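Local coordinates for protein immunomodulatory active chitinase (Trichuris suis, PDB 6G9C) that probably binds and hydrolyses chitin as a family 18 glycosyl hydrolase, and is an immunomodulatory protein of a parasitic whipworm, at residues Thr189-Ala194 with Asn216-Asp221; Tyr64-Phe69 with Leu106-Gly111; Tyr203-Leu208 with Lys261-Lys266; Pro273-Gly278 with Ala306-Tyr311; Asp102-Leu107 with Lys144-Asp149. One frame throughout, in Å; residues are numbered along the deposited sequence.

Interaction 1 of 5, residues Thr189-Ala194 with Asn216-Asp221. With EDO (1,2-ethanediol), chain D; EDO (1,2-ethanediol), chain E.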
# COMPACT_ATOMS: atom_id res chain seq x y z
N THR A 189 20.57 2.78 1.10
CA THR A 189 21.36 2.81 2.33
C THR A 189 22.35 1.66 2.32
O THR A 189 22.32 0.79 1.44
CB THR A 189 20.44 2.74 3.57
OG1 THR A 189 19.75 1.47 3.60
CG2 THR A 189 19.41 3.88 3.56
N ALA A 190 23.22 1.64 3.33
CA ALA A 190 24.12 0.50 3.50
C ALA A 190 24.39 0.30 4.99
O ALA A 190 24.49 1.27 5.74
CB ALA A 190 25.45 0.69 2.75
N ALA A 191 24.49 -0.96 5.41
CA ALA A 191 24.99 -1.29 6.73
C ALA A 191 26.49 -1.50 6.62
O ALA A 191 26.95 -2.20 5.71
CB ALA A 191 24.31 -2.54 7.31
N VAL A 192 27.26 -0.87 7.52
CA VAL A 192 28.69 -0.72 7.31
C VAL A 192 29.45 -1.11 8.58
O VAL A 192 28.91 -1.08 9.69
CB VAL A 192 29.06 0.73 6.90
CG1 VAL A 192 28.36 1.12 5.59
CG2 VAL A 192 28.73 1.71 8.02
N SER A 193 30.72 -1.46 8.39
CA SER A 193 31.55 -1.93 9.49
C SER A 193 31.83 -0.82 10.49
O SER A 193 31.99 0.35 10.13
CB SER A 193 32.88 -2.48 8.95
OG SER A 193 33.78 -2.79 10.01
N ALA A 194 31.92 -1.20 11.76
CA ALA A 194 32.36 -0.30 12.82
C ALA A 194 33.84 -0.49 13.18
O ALA A 194 34.32 0.16 14.11
CB ALA A 194 31.50 -0.47 14.07
N ASN A 216 23.95 2.62 8.09
CA ASN A 216 23.60 1.95 9.35
C ASN A 216 24.90 1.42 9.94
O ASN A 216 25.42 0.39 9.51
CB ASN A 216 22.59 0.83 9.08
CG ASN A 216 21.18 1.37 8.82
OD1 ASN A 216 20.87 2.51 9.16
ND2 ASN A 216 20.32 0.54 8.21
N LEU A 217 25.45 2.15 10.91
CA LEU A 217 26.70 1.77 11.55
C LEU A 217 26.50 0.54 12.43
O LEU A 217 25.70 0.56 13.37
CB LEU A 217 27.25 2.93 12.38
CG LEU A 217 28.55 2.62 13.12
CD1 LEU A 217 29.71 2.39 12.14
CD2 LEU A 217 28.87 3.74 14.09
N MET A 218 27.22 -0.54 12.12
CA MET A 218 27.09 -1.80 12.84
C MET A 218 28.02 -1.82 14.05
O MET A 218 28.93 -2.65 14.16
CB MET A 218 27.37 -2.98 11.91
CG MET A 218 26.32 -3.13 10.81
SD MET A 218 26.80 -4.36 9.57
CE MET A 218 26.67 -5.87 10.52
N CYS A 219 27.76 -0.90 14.99
CA CYS A 219 28.60 -0.76 16.17
C CYS A 219 28.10 -1.73 17.25
O CYS A 219 27.54 -1.36 18.28
CB CYS A 219 28.60 0.69 16.65
SG CYS A 219 26.96 1.46 16.64
N TYR A 220 28.30 -3.00 16.94
CA TYR A 220 28.01 -4.12 17.83
C TYR A 220 28.80 -5.31 17.32
O TYR A 220 29.53 -5.21 16.32
CB TYR A 220 26.50 -4.41 17.93
CG TYR A 220 25.72 -4.32 16.63
CD1 TYR A 220 25.90 -5.27 15.63
CD2 TYR A 220 24.79 -3.31 16.43
CE1 TYR A 220 25.17 -5.21 14.42
CE2 TYR A 220 24.07 -3.22 15.24
CZ TYR A 220 24.26 -4.17 14.24
OH TYR A 220 23.53 -4.08 13.08
N ASP A 221 28.67 -6.44 18.01
CA ASP A 221 29.54 -7.60 17.79
C ASP A 221 31.02 -7.24 17.98
O ASP A 221 31.89 -7.84 17.34
CB ASP A 221 29.36 -8.22 16.40
CG ASP A 221 27.95 -8.65 16.13
OD1 ASP A 221 27.20 -8.97 17.08
OD2 ASP A 221 27.58 -8.70 14.94
C1 EDO D . 23.79 -8.51 13.10
O1 EDO D . 24.80 -8.35 12.11
C2 EDO D . 24.42 -8.86 14.45
O2 EDO D . 25.31 -9.96 14.30
C1 EDO E . 22.86 -7.04 8.88
O1 EDO E . 23.90 -7.93 9.38
C2 EDO E . 22.94 -5.64 9.48
O2 EDO E . 22.98 -5.72 10.93
O HOH W 1 31.00 -3.90 12.62

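Interaction 2 of 5, residues Tyr64-Phe69 with Leu106-Gly111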
# COMPACT_ATOMS: atom_id res chain seq x y z
N TYR A 64 11.70 3.55 9.22
CA TYR A 64 12.20 2.69 8.18
C TYR A 64 12.26 1.27 8.72
O TYR A 64 12.85 1.04 9.79
CB TYR A 64 13.60 3.13 7.72
CG TYR A 64 13.71 4.58 7.32
CD1 TYR A 64 13.97 5.57 8.26
CD2 TYR A 64 13.57 4.96 5.99
CE1 TYR A 64 14.08 6.90 7.89
CE2 TYR A 64 13.68 6.30 5.60
CZ TYR A 64 13.94 7.26 6.55
OH TYR A 64 14.05 8.57 6.18
N ILE A 65 11.67 0.33 8.00
CA ILE A 65 11.88 -1.09 8.27
C ILE A 65 12.81 -1.63 7.19
O ILE A 65 12.58 -1.40 6.00
CB ILE A 65 10.56 -1.88 8.29
CG1 ILE A 65 9.77 -1.57 9.57
CG2 ILE A 65 10.86 -3.37 8.17
CD1 ILE A 65 8.36 -2.04 9.50
N PHE A 66 13.86 -2.34 7.61
CA PHE A 66 14.79 -2.98 6.68
C PHE A 66 14.50 -4.47 6.68
O PHE A 66 14.50 -5.11 7.74
CB PHE A 66 16.24 -2.71 7.09
CG PHE A 66 16.59 -1.25 7.12
CD1 PHE A 66 16.35 -0.50 8.26
CD2 PHE A 66 17.13 -0.63 6.01
CE1 PHE A 66 16.63 0.85 8.29
CE2 PHE A 66 17.43 0.73 6.03
CZ PHE A 66 17.17 1.47 7.18
N TYR A 67 14.22 -5.02 5.50
CA TYR A 67 13.81 -6.42 5.37
C TYR A 67 15.04 -7.28 5.11
O TYR A 67 15.60 -7.26 4.00
CB TYR A 67 12.77 -6.56 4.27
CG TYR A 67 12.07 -7.89 4.30
CD1 TYR A 67 12.71 -9.05 3.87
CD2 TYR A 67 10.76 -8.01 4.78
CE1 TYR A 67 12.08 -10.28 3.90
CE2 TYR A 67 10.12 -9.24 4.82
CZ TYR A 67 10.79 -10.37 4.38
OH TYR A 67 10.17 -11.59 4.40
N ALA A 68 15.46 -8.06 6.12
CA ALA A 68 16.60 -8.97 5.99
C ALA A 68 16.10 -10.40 5.81
O ALA A 68 15.36 -10.90 6.66
CB ALA A 68 17.50 -8.86 7.22
N PHE A 69 16.51 -11.08 4.73
CA PHE A 69 17.32 -10.60 3.59
C PHE A 69 16.74 -11.13 2.29
O PHE A 69 16.08 -12.18 2.27
CB PHE A 69 18.77 -11.09 3.65
CG PHE A 69 19.58 -10.53 4.78
CD1 PHE A 69 20.04 -9.22 4.73
CD2 PHE A 69 19.92 -11.33 5.86
CE1 PHE A 69 20.82 -8.71 5.77
CE2 PHE A 69 20.69 -10.83 6.91
CZ PHE A 69 21.14 -9.51 6.86
N LEU A 106 12.51 -1.01 3.20
CA LEU A 106 13.65 -1.23 2.31
C LEU A 106 14.02 -2.70 2.33
O LEU A 106 13.85 -3.38 3.35
CB LEU A 106 14.86 -0.38 2.73
CG LEU A 106 14.78 1.15 2.59
CD1 LEU A 106 14.08 1.77 3.81
CD2 LEU A 106 16.18 1.72 2.43
N LEU A 107 14.52 -3.20 1.21
CA LEU A 107 14.99 -4.57 1.11
C LEU A 107 16.49 -4.61 1.35
O LEU A 107 17.24 -3.90 0.69
CB LEU A 107 14.66 -5.15 -0.27
CG LEU A 107 15.06 -6.61 -0.51
CD1 LEU A 107 14.32 -7.54 0.50
CD2 LEU A 107 14.74 -7.00 -1.95
N SER A 108 16.92 -5.46 2.29
CA SER A 108 18.34 -5.65 2.58
C SER A 108 18.88 -6.87 1.86
O SER A 108 18.18 -7.88 1.69
CB SER A 108 18.57 -5.79 4.10
OG SER A 108 18.30 -4.57 4.78
N LEU A 109 20.14 -6.78 1.44
CA LEU A 109 20.83 -7.85 0.73
C LEU A 109 22.20 -8.07 1.36
O LEU A 109 22.95 -7.11 1.57
CB LEU A 109 20.98 -7.53 -0.76
CG LEU A 109 21.55 -8.68 -1.57
CD1 LEU A 109 20.53 -9.80 -1.62
CD2 LEU A 109 21.90 -8.20 -2.98
N GLY A 110 22.53 -9.32 1.63
CA GLY A 110 23.83 -9.64 2.19
C GLY A 110 23.71 -10.20 3.59
O GLY A 110 23.03 -11.21 3.79
N GLY A 111 24.36 -9.56 4.55
CA GLY A 111 24.44 -10.09 5.90
C GLY A 111 25.65 -11.00 6.07
O GLY A 111 26.37 -11.33 5.13

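Interaction 3 of 5, residues Tyr203-Leu208 with Lys261-Lys266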
# COMPACT_ATOMS: atom_id res chain seq x y z
N TYR A 203 36.16 1.14 2.34
CA TYR A 203 35.16 2.18 2.11
C TYR A 203 35.83 3.51 1.77
O TYR A 203 36.60 4.04 2.57
CB TYR A 203 34.29 2.38 3.34
CG TYR A 203 33.53 1.17 3.83
CD1 TYR A 203 34.12 0.25 4.70
CD2 TYR A 203 32.20 0.97 3.46
CE1 TYR A 203 33.41 -0.84 5.17
CE2 TYR A 203 31.48 -0.11 3.94
CZ TYR A 203 32.09 -1.02 4.80
OH TYR A 203 31.36 -2.10 5.27
N ASP A 204 35.50 4.05 0.60
CA ASP A 204 35.87 5.42 0.23
C ASP A 204 34.82 6.33 0.86
O ASP A 204 33.76 6.58 0.27
CB ASP A 204 35.95 5.58 -1.29
CG ASP A 204 36.52 6.92 -1.73
OD1 ASP A 204 36.27 7.93 -1.03
OD2 ASP A 204 37.20 6.97 -2.78
N VAL A 205 35.09 6.81 2.07
CA VAL A 205 34.03 7.39 2.90
C VAL A 205 33.50 8.70 2.30
O VAL A 205 32.27 8.85 2.22
CB VAL A 205 34.50 7.58 4.35
CG1 VAL A 205 33.44 8.30 5.17
CG2 VAL A 205 34.81 6.22 4.98
N PRO A 206 34.34 9.66 1.88
CA PRO A 206 33.76 10.89 1.31
C PRO A 206 32.99 10.66 0.02
O PRO A 206 31.98 11.33 -0.22
CB PRO A 206 34.99 11.79 1.09
CG PRO A 206 36.03 11.23 2.00
CD PRO A 206 35.81 9.76 1.99
N ALA A 207 33.44 9.73 -0.83
CA ALA A 207 32.71 9.47 -2.06
C ALA A 207 31.38 8.78 -1.78
O ALA A 207 30.36 9.10 -2.41
CB ALA A 207 33.56 8.63 -3.01
N LEU A 208 31.37 7.84 -0.84
CA LEU A 208 30.13 7.14 -0.50
C LEU A 208 29.10 8.06 0.13
O LEU A 208 27.89 7.86 -0.06
CB LEU A 208 30.43 5.97 0.44
CG LEU A 208 31.16 4.79 -0.18
CD1 LEU A 208 31.62 3.86 0.94
CD2 LEU A 208 30.28 4.07 -1.19
N LYS A 261 36.41 10.42 9.02
CA LYS A 261 36.75 9.99 7.67
C LYS A 261 35.95 10.72 6.60
O LYS A 261 36.25 10.56 5.41
CB LYS A 261 36.53 8.49 7.54
CG LYS A 261 37.51 7.67 8.37
CD LYS A 261 38.80 7.45 7.63
CE LYS A 261 38.61 6.53 6.44
NZ LYS A 261 39.92 6.24 5.78
N GLY A 262 34.93 11.49 6.97
CA GLY A 262 34.27 12.35 6.01
C GLY A 262 32.79 12.09 5.80
O GLY A 262 32.20 12.66 4.89
N MET A 263 32.18 11.25 6.64
CA MET A 263 30.75 11.01 6.56
C MET A 263 30.02 12.00 7.46
O MET A 263 30.24 11.98 8.68
CB MET A 263 30.41 9.58 6.95
CG MET A 263 28.92 9.23 6.85
SD MET A 263 28.31 9.23 5.14
CE MET A 263 29.16 7.80 4.47
N PRO A 264 29.17 12.87 6.92
CA PRO A 264 28.45 13.83 7.77
C PRO A 264 27.64 13.13 8.86
O PRO A 264 27.04 12.07 8.64
CB PRO A 264 27.55 14.58 6.78
CG PRO A 264 28.26 14.44 5.43
CD PRO A 264 28.90 13.07 5.48
N LYS A 265 27.63 13.73 10.05
CA LYS A 265 27.04 13.09 11.22
C LYS A 265 25.57 12.74 11.00
O LYS A 265 25.07 11.74 11.55
CB LYS A 265 27.17 14.00 12.44
CG LYS A 265 28.52 14.00 13.14
CD LYS A 265 28.39 14.74 14.47
CE LYS A 265 29.71 14.87 15.20
NZ LYS A 265 30.04 13.64 15.97
N LYS A 266 24.84 13.55 10.23
CA LYS A 266 23.42 13.28 10.03
C LYS A 266 23.18 12.09 9.11
O LYS A 266 22.04 11.63 9.01
CB LYS A 266 22.72 14.53 9.48
CG LYS A 266 22.69 15.70 10.48
CD LYS A 266 22.34 15.26 11.91
CE LYS A 266 20.84 15.03 12.10
NZ LYS A 266 20.47 14.83 13.53
O HOH W 2 39.30 4.34 3.45

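Interaction 4 of 5, residues Pro273-Gly278 with Ala306-Tyr311. With EDO (1,2-ethanediol), chain D.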
# COMPACT_ATOMS: atom_id res chain seq x y z
N PRO A 273 21.78 -3.06 19.39
CA PRO A 273 21.42 -4.48 19.41
C PRO A 273 20.33 -4.75 20.44
O PRO A 273 20.39 -4.23 21.55
CB PRO A 273 22.72 -5.17 19.82
CG PRO A 273 23.44 -4.14 20.64
CD PRO A 273 23.05 -2.80 20.10
N THR A 274 19.36 -5.60 20.08
CA THR A 274 18.39 -6.09 21.06
C THR A 274 18.66 -7.53 21.45
O THR A 274 17.83 -8.16 22.12
CB THR A 274 16.96 -5.94 20.55
OG1 THR A 274 16.83 -6.57 19.27
CG2 THR A 274 16.56 -4.47 20.46
N TYR A 275 19.80 -8.08 21.02
CA TYR A 275 20.32 -9.37 21.42
C TYR A 275 21.57 -9.16 22.26
O TYR A 275 22.12 -8.05 22.36
CB TYR A 275 20.67 -10.25 20.20
CG TYR A 275 21.83 -9.64 19.44
CD1 TYR A 275 21.61 -8.58 18.57
CD2 TYR A 275 23.13 -10.05 19.66
CE1 TYR A 275 22.67 -7.97 17.89
CE2 TYR A 275 24.20 -9.45 18.99
CZ TYR A 275 23.95 -8.40 18.12
OH TYR A 275 24.98 -7.79 17.48
N GLY A 276 22.02 -10.26 22.88
CA GLY A 276 23.28 -10.28 23.58
C GLY A 276 24.13 -11.45 23.10
O GLY A 276 23.67 -12.30 22.31
N ARG A 277 25.37 -11.49 23.58
CA ARG A 277 26.31 -12.56 23.25
C ARG A 277 26.82 -13.18 24.53
O ARG A 277 26.95 -12.50 25.56
CB ARG A 277 27.49 -12.06 22.42
CG ARG A 277 27.07 -11.53 21.07
CD ARG A 277 28.22 -11.38 20.08
NE ARG A 277 27.66 -11.11 18.76
CZ ARG A 277 27.24 -12.04 17.92
NH1 ARG A 277 27.37 -13.33 18.23
NH2 ARG A 277 26.70 -11.69 16.76
N GLY A 278 27.14 -14.47 24.46
CA GLY A 278 27.33 -15.25 25.67
C GLY A 278 28.49 -16.21 25.58
O GLY A 278 28.89 -16.65 24.50
N ALA A 306 24.09 -21.29 19.95
CA ALA A 306 25.07 -21.10 21.01
C ALA A 306 25.84 -19.79 20.80
O ALA A 306 26.21 -19.44 19.68
CB ALA A 306 26.02 -22.29 21.08
N GLY A 307 26.01 -19.04 21.89
CA GLY A 307 26.72 -17.79 21.87
C GLY A 307 25.85 -16.55 21.76
O GLY A 307 26.40 -15.44 21.84
N VAL A 308 24.53 -16.68 21.57
CA VAL A 308 23.65 -15.52 21.44
C VAL A 308 22.41 -15.73 22.30
O VAL A 308 22.04 -16.86 22.64
CB VAL A 308 23.26 -15.25 19.96
CG1 VAL A 308 22.58 -16.45 19.35
CG2 VAL A 308 22.38 -14.02 19.84
N ILE A 309 21.78 -14.62 22.67
CA ILE A 309 20.57 -14.61 23.49
C ILE A 309 19.77 -13.38 23.09
O ILE A 309 20.33 -12.36 22.69
CB ILE A 309 20.90 -14.59 25.00
CG1 ILE A 309 19.63 -14.79 25.86
CG2 ILE A 309 21.58 -13.27 25.40
CD1 ILE A 309 19.92 -15.16 27.35
N SER A 310 18.44 -13.48 23.17
CA SER A 310 17.60 -12.32 22.92
C SER A 310 17.29 -11.59 24.23
O SER A 310 17.38 -12.15 25.32
CB SER A 310 16.28 -12.74 22.27
OG SER A 310 15.48 -13.44 23.22
N TYR A 311 16.90 -10.32 24.11
CA TYR A 311 16.52 -9.57 25.30
C TYR A 311 15.38 -10.27 26.05
O TYR A 311 15.40 -10.36 27.28
CB TYR A 311 16.12 -8.14 24.94
CG TYR A 311 15.61 -7.40 26.15
CD1 TYR A 311 16.45 -7.10 27.21
CD2 TYR A 311 14.27 -7.05 26.26
CE1 TYR A 311 15.96 -6.46 28.36
CE2 TYR A 311 13.79 -6.41 27.39
CZ TYR A 311 14.65 -6.11 28.43
OH TYR A 311 14.17 -5.46 29.56
C1 EDO D . 23.79 -8.51 13.10
O1 EDO D . 24.80 -8.35 12.11
C2 EDO D . 24.42 -8.86 14.45
O2 EDO D . 25.31 -9.96 14.30
O HOH W 3 28.76 -14.84 20.46

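Interaction 5 of 5, residues Asp102-Leu107 with Lys144-Asp149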
# COMPACT_ATOMS: atom_id res chain seq x y z
N ASP A 102 3.52 6.96 6.89
CA ASP A 102 4.87 7.41 6.56
C ASP A 102 5.91 6.28 6.57
O ASP A 102 7.07 6.54 6.26
CB ASP A 102 5.32 8.52 7.51
CG ASP A 102 5.73 7.99 8.89
OD1 ASP A 102 5.15 6.98 9.34
OD2 ASP A 102 6.62 8.58 9.53
N LEU A 103 5.52 5.06 6.93
CA LEU A 103 6.46 3.95 6.99
C LEU A 103 7.12 3.71 5.63
O LEU A 103 6.45 3.70 4.60
CB LEU A 103 5.73 2.68 7.44
CG LEU A 103 6.56 1.41 7.60
CD1 LEU A 103 7.63 1.61 8.65
CD2 LEU A 103 5.64 0.23 7.97
N LYS A 104 8.45 3.55 5.64
CA LYS A 104 9.20 3.14 4.46
C LYS A 104 9.79 1.76 4.70
O LYS A 104 10.32 1.49 5.78
CB LYS A 104 10.33 4.13 4.15
CG LYS A 104 9.90 5.58 3.99
CD LYS A 104 8.86 5.72 2.91
CE LYS A 104 8.57 7.18 2.60
NZ LYS A 104 7.13 7.40 2.29
N VAL A 105 9.73 0.89 3.70
CA VAL A 105 10.23 -0.48 3.83
C VAL A 105 11.30 -0.69 2.76
O VAL A 105 11.01 -0.60 1.56
CB VAL A 105 9.11 -1.52 3.68
CG1 VAL A 105 9.65 -2.92 3.90
CG2 VAL A 105 7.97 -1.23 4.65
N LEU A 106 12.51 -1.01 3.20
CA LEU A 106 13.65 -1.23 2.31
C LEU A 106 14.02 -2.70 2.33
O LEU A 106 13.85 -3.38 3.35
CB LEU A 106 14.86 -0.38 2.73
CG LEU A 106 14.78 1.15 2.59
CD1 LEU A 106 14.08 1.77 3.81
CD2 LEU A 106 16.18 1.72 2.43
N LEU A 107 14.52 -3.20 1.21
CA LEU A 107 14.99 -4.57 1.11
C LEU A 107 16.49 -4.61 1.35
O LEU A 107 17.24 -3.90 0.69
CB LEU A 107 14.66 -5.15 -0.27
CG LEU A 107 15.06 -6.61 -0.51
CD1 LEU A 107 14.32 -7.54 0.50
CD2 LEU A 107 14.74 -7.00 -1.95
N LYS A 144 7.08 -3.68 -4.40
CA LYS A 144 6.58 -2.46 -3.76
C LYS A 144 7.52 -1.94 -2.68
O LYS A 144 7.07 -1.28 -1.74
CB LYS A 144 5.17 -2.67 -3.17
CG LYS A 144 4.17 -3.28 -4.14
CD LYS A 144 3.94 -2.39 -5.33
CE LYS A 144 2.47 -2.41 -5.74
NZ LYS A 144 1.97 -3.79 -6.00
N PHE A 145 8.81 -2.23 -2.78
CA PHE A 145 9.76 -1.69 -1.81
C PHE A 145 10.00 -0.20 -2.05
O PHE A 145 9.85 0.31 -3.17
CB PHE A 145 11.09 -2.46 -1.86
CG PHE A 145 11.02 -3.80 -1.17
CD1 PHE A 145 11.15 -3.89 0.21
CD2 PHE A 145 10.78 -4.96 -1.89
CE1 PHE A 145 11.06 -5.11 0.87
CE2 PHE A 145 10.69 -6.19 -1.24
CZ PHE A 145 10.83 -6.26 0.13
N ASP A 146 10.36 0.49 -0.97
CA ASP A 146 10.69 1.90 -0.99
C ASP A 146 12.18 2.16 -1.17
O ASP A 146 12.58 3.32 -1.33
CB ASP A 146 10.23 2.56 0.31
CG ASP A 146 8.73 2.52 0.47
OD1 ASP A 146 8.04 3.07 -0.41
OD2 ASP A 146 8.25 1.88 1.44
N GLY A 147 13.01 1.13 -1.11
CA GLY A 147 14.44 1.37 -1.15
C GLY A 147 15.22 0.08 -1.00
O GLY A 147 14.65 -1.01 -0.86
N PHE A 148 16.55 0.24 -1.03
CA PHE A 148 17.50 -0.86 -1.02
C PHE A 148 18.55 -0.59 0.05
O PHE A 148 19.04 0.54 0.17
CB PHE A 148 18.18 -1.00 -2.39
CG PHE A 148 19.25 -2.05 -2.41
CD1 PHE A 148 18.97 -3.35 -2.05
CD2 PHE A 148 20.55 -1.74 -2.81
CE1 PHE A 148 19.95 -4.34 -2.08
CE2 PHE A 148 21.55 -2.71 -2.85
CZ PHE A 148 21.25 -4.02 -2.48
N ASP A 149 18.91 -1.62 0.81
CA ASP A 149 19.91 -1.54 1.87
C ASP A 149 20.99 -2.58 1.59
O ASP A 149 20.73 -3.79 1.63
CB ASP A 149 19.24 -1.76 3.24
CG ASP A 149 20.24 -1.80 4.37
OD1 ASP A 149 20.97 -0.80 4.56
OD2 ASP A 149 20.27 -2.83 5.09

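Interaction 1 of 5, residues Thr189-Ala194 with Asn216-Asp221
Asn216 pairs with Ala191 between two parallel strands, gripped through both its N and its O: N donates to Ala190 O at 2.8 Å and O accepts from Val192 N at 3.0 Å. The same carbonyl oxygen also receives the CA-H of Ala191. The Asn216 side chain lies on the Ala191 face, where CB approaches Ala190 O and the amide ND2 is held by Tyr38 OH. Leu217 turns to the other face; with CG anti to the backbone N (chi1 179°), its CD1 methyl reaches forward over Ala194, 3.8 Å from Ala194 CA, and also nears Val192 CG2. Helix 251-261 covers this side through Trp258. Strands 187-193 and 214-218 are neighbours in the beta/alpha (TIM) barrel of family 18 glycosyl hydrolases, and the Asn216 face looks into the barrel. In chitinases of this family the end of strand 214-218 lines the substrate cleft, so two ethanediols, apparently from the crystallisation liquor, probably mark it; Glu153 also binds one. Met218 N continues the ladder to Val192 O. Its side chain, bent at chi3, brings SD against Ala191 CB at 3.8 Å, while CE faces O1 of both diols. Past the ladder a water bridges the backbones, accepting from Ala194 N and donating to Met218 O, and Ala194 CB sits 3.4 Å from that oxygen. Met218 and Cys219 each centre an inverse gamma turn, and Cys219 CB meets Ala194 CB. Beyond them Tyr220 OH hydrogen-bonds one diol, Asp221 OD2 accepts from the other, and Arg277 NE and Tyr275 OH hold Asp221 OD1.

Interaction 2 of 5, residues Tyr64-Phe69 with Leu106-Gly111
Phe69 turns its ring across the backbone of Gly110 and Gly111, with CG anti to the carbonyl carbon (chi1 -68°), following a cis peptide bond. Gly110 O stands 3.5 Å above the ring plane, over its centre, and Ala68 CB covers the opposite face; CZ comes to 3.5 Å from Gly111 CA, where the bare glycine backbone admits the ring. Farther back, Phe66 and Leu106 run alongside each other from the same face, with Phe66 CE2 3.9 Å from Leu106 CD2. The other Leu106 methyl, CD1, meets the edge of the Tyr64 ring at CD2. On the opposite face of the sheet, Leu107 CG is anti to the backbone N (chi1 -178°), which brings CD1 to 4.0 Å from Tyr67 CD1. Three backbone bonds join these parallel TIM-barrel strands: Leu106 N to Ile65 O, Tyr67 N to Leu106 O at 2.7 Å, and Ser108 N to Tyr67 O. Tyr67 OH bonds to Asp85 at the start of helix 85-94, whereas Ser108 OG lies 3.6 Å from Phe66 CB. The face carrying Phe66, Leu106 and Ser108 is apolar but for the serine hydroxyl, whose bond to Asp149 probably helps to orient that carboxylate.

Interaction 3 of 5, residues Tyr203-Leu208 with Lys261-Lys266
Val205 provides most of the apolar contact, in the first turn of helix 205-211. Its CG1, anti to the backbone N (chi1 175°), meets Met263 CB at 3.7 Å and lies 3.5 Å from Met263 N. The other methyl, CG2, meets Lys261 CB at 3.8 Å, the two side chains crossing at about a right angle. Met263 is bent at chi2 and chi3, which folds CE back toward the helix, 4.0 Å from Val205 O. Trp258 of helix 251-261 touches both Val205 and Met263 and continues this packing inward.

Backbone shape accounts for the close approach. Gly262 ends helix 251-261 in a Schellman motif, with a positive phi (120°) that itself calls for glycine; since it carries no side chain toward the helix, Pro206 packs close beside the turn, its CG 3.5 Å from Lys261 O. Asp204 N-caps the helix whose first turn carries Val205, with a weak bond from Ala207 N.

The polar link is indirect. A water accepts from Lys261 NZ at 3.1 Å and probably donates to Tyr203 O, while the same ammonium forms a salt bridge with Asp200. The contact thus joins the end of one outer helix of the TIM barrel to the start of another. No direct hydrogen bond crosses it: apolar contact joins the two turns, and the lysine adds a polar tie through water and Asp200 at the partly exposed side of the contact.

Interaction 4 of 5, residues Pro273-Gly278 with Ala306-Tyr311
Consistent with the alpha/beta insertion that family 18 chitinases of this class carry between the seventh barrel strand and its helix, strand 268-281 runs on past the TIM barrel and pairs antiparallel with the short strand 308-310. Gly276 and Ile309 form the hydrogen-bonded pair: Gly276 N donates to Ile309 O at 2.7 Å and nearly straight (171°), while Ile309 N reaches Gly276 O from above its carbonyl plane. Gly278 N to Gly307 O and Tyr311 N to Thr274 O complete the ladder. Tyr275 and Val308 lie on one face and cross at about a right angle, with Tyr275 CD2 4.0 Å from Val308 CG2 in one of two valine conformers. Arg277 rises from the same face, its CB 3.6 Å from Gly307 O. A water in the guanidinium plane accepts from Arg277 NH1 at 3.0 Å and donates to Gly307 O. Ethanediol, probably from the crystallisation liquor, takes a weak bond from NH2 and has C2 3.3 Å from Tyr275 OH. Arg277 NE and Tyr275 OH both bind OD1 of Asp221. These two donors hold the oxygen and fix the carboxylate's orientation, tying the ribbon's polar face to the loop after strand 214-218.

Interaction 5 of 5, residues Asp102-Leu107 with Lys144-Asp149
Asp146 grips Val105 from both ends. Its OD2 uses the anti lone pair to accept from Val105 N at 2.9 Å, while its backbone N donates to Val105 O at 2.8 Å. CG lies anti to the carbonyl carbon (chi1 -64°), which brings the carboxylate back toward the strand. Lys97 forms a salt bridge with the same OD2; the Lys104 side chain runs across that of Asp146, CD 4.0 Å from Asp146 CG, without contact between the charged groups.

Parallel backbone pairing continues beyond this point. Leu107 N donates to Gly147 O from above the carbonyl plane, and Leu107 O receives Asp149 N at 2.8 Å. Gly147 N, buried here, has no hydrogen-bonding partner. Asp146, Asp149 and Asp151 belong to the DXXDXDXE signature of family 18, whose glutamate is the catalytic acid in relatives.

Apolar packing centres on the Phe145 ring. Leu107 CB sits over its face in a CH-pi contact, 3.8 Å from the centroid, and Leu107 CD1 touches CZ at 3.7 Å. Val105 CG1 approaches CE1, while Val105 O lies at the ring edge. On the opposite face of the sheet, Leu106 CG rests 3.8 Å from Gly147 CA.

Lys144 ends helix 126-142 in a Schellman motif, delivering the chain into strand 147-151 of the TIM barrel. Leu107 and Phe145 pack outward against helices 85-94 and 126-142; Asp149 faces inward, held by Tyr38 and Thr189.

Interactions 2 and 5 share strand 104-110, pairing its two sides with strands 64-72 and 147-151; strand 187-193 of interaction 1 comes next round the barrel. These three contacts are buried parallel pairings, and Asp149 joins them through Ser108 and Thr189. Interaction 4 is also buried but antiparallel, pairing the later part of strand 268-281 with strand 308-310; Asp221 links it to interaction 1 through Tyr275 and Arg277. Interaction 3 differs most: partly exposed, about 19 Å from the chain centre by its own centre, it packs one helix start against one helix end by apolar contact and a water, without direct hydrogen bonds. Tyr203 nevertheless reaches Ser193 of interaction 1.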